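Local coordinates for 5-ketofructose reductase (Gluconobacter sp., PDB 7COK), which probably catalyses the NAD(P)H-dependent reduction of 5-ketofructose to fructose and represents a novel class in the shikimate dehydrogenase family, at residues A[114-117]-A[121-124]. Sequence-based numbering, arbitrary orientation.
Sequences ASLK and SPAG
Leu116 and Pro122 meet in a small apolar contact where helix 110-117 gives way to the loop leading into strand 126-130, the first in sequence of the six-stranded parallel sheet of the Rossmann-type, probably nucleotide-binding domain of this shikimate dehydrogenase relative. The chain turns back on itself within a few residues, and Lys117 and Ser121 bring their CA atoms to 5.5 Å. No hydrogen bond joins 114-117 to 121-124; the direct contact between them is van der Waals packing, with 152 Å² buried in all.

Leu116 reaches toward the loop with its CG anti to the backbone N and beside the carbonyl carbon (chi1 -174°), which directs CD2 to Pro122. This methyl meets the CA-CB edge of the proline, Leu116 CD2 lying 4.1 Å from Pro122 CA, and the two side chains cross at a slant. Both also rest on Leu143, so the pair belongs to a three-residue apolar cluster between helix 110-117, the loop and helix 134-145, the helix that follows strand 126-130. On the exposed flank only the base of the Lys117 side chain comes near, Lys117 CG lying 4.2 Å from Pro122 CD.

Within the loop, Ala123 N makes a weak, nearly straight hydrogen bond to Ser121 OG (3.3 Å, 169°). Farther along, Gly124 is backbone-bonded to Gly147, and its phi of 80° is one that glycine adopts readily. The closest approach across the contact is Leu116 CD2 to Pro122 CB, at 3.8 Å.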
# COMPACT_ATOMS: atom_id res chain seq x y z
N ALA A 114 2.49 -26.55 10.84
CA ALA A 114 1.43 -26.15 11.76
C ALA A 114 0.20 -27.03 11.61
O ALA A 114 -0.37 -27.48 12.61
CB ALA A 114 1.07 -24.68 11.57
N SER A 115 -0.22 -27.31 10.38
CA SER A 115 -1.34 -28.25 10.18
C SER A 115 -1.04 -29.63 10.80
O SER A 115 -1.89 -30.21 11.48
CB SER A 115 -1.64 -28.41 8.70
OG SER A 115 -2.24 -27.21 8.16
N LEU A 116 0.19 -30.13 10.56
CA LEU A 116 0.62 -31.44 11.07
C LEU A 116 0.50 -31.49 12.60
O LEU A 116 -0.04 -32.45 13.15
CB LEU A 116 2.06 -31.76 10.64
CG LEU A 116 2.51 -33.18 11.03
CD1 LEU A 116 1.70 -34.26 10.32
CD2 LEU A 116 4.00 -33.36 10.84
N LYS A 117 0.99 -30.44 13.25
CA LYS A 117 1.03 -30.36 14.71
C LYS A 117 -0.35 -30.42 15.37
O LYS A 117 -0.45 -30.77 16.55
CB LYS A 117 1.83 -29.15 15.15
CG LYS A 117 3.33 -29.40 15.02
CD LYS A 117 4.18 -28.17 15.29
CE LYS A 117 5.64 -28.53 15.41
NZ LYS A 117 6.44 -27.37 15.88
N SER A 121 3.00 -35.09 16.39
CA SER A 121 4.32 -34.46 16.34
C SER A 121 5.14 -35.04 15.19
O SER A 121 5.06 -36.23 14.93
CB SER A 121 5.07 -34.65 17.66
OG SER A 121 6.35 -34.01 17.61
N PRO A 122 5.94 -34.19 14.52
CA PRO A 122 6.84 -34.67 13.48
C PRO A 122 8.06 -35.42 14.01
O PRO A 122 8.69 -36.15 13.25
CB PRO A 122 7.30 -33.39 12.79
CG PRO A 122 7.13 -32.32 13.82
CD PRO A 122 5.89 -32.71 14.55
N ALA A 123 8.39 -35.24 15.29
CA ALA A 123 9.66 -35.73 15.82
C ALA A 123 9.68 -37.26 15.81
O ALA A 123 8.73 -37.89 16.27
CB ALA A 123 9.92 -35.18 17.21
N GLY A 124 10.73 -37.83 15.21
CA GLY A 124 10.89 -39.28 15.15
C GLY A 124 10.08 -39.98 14.07
O GLY A 124 10.15 -41.19 13.97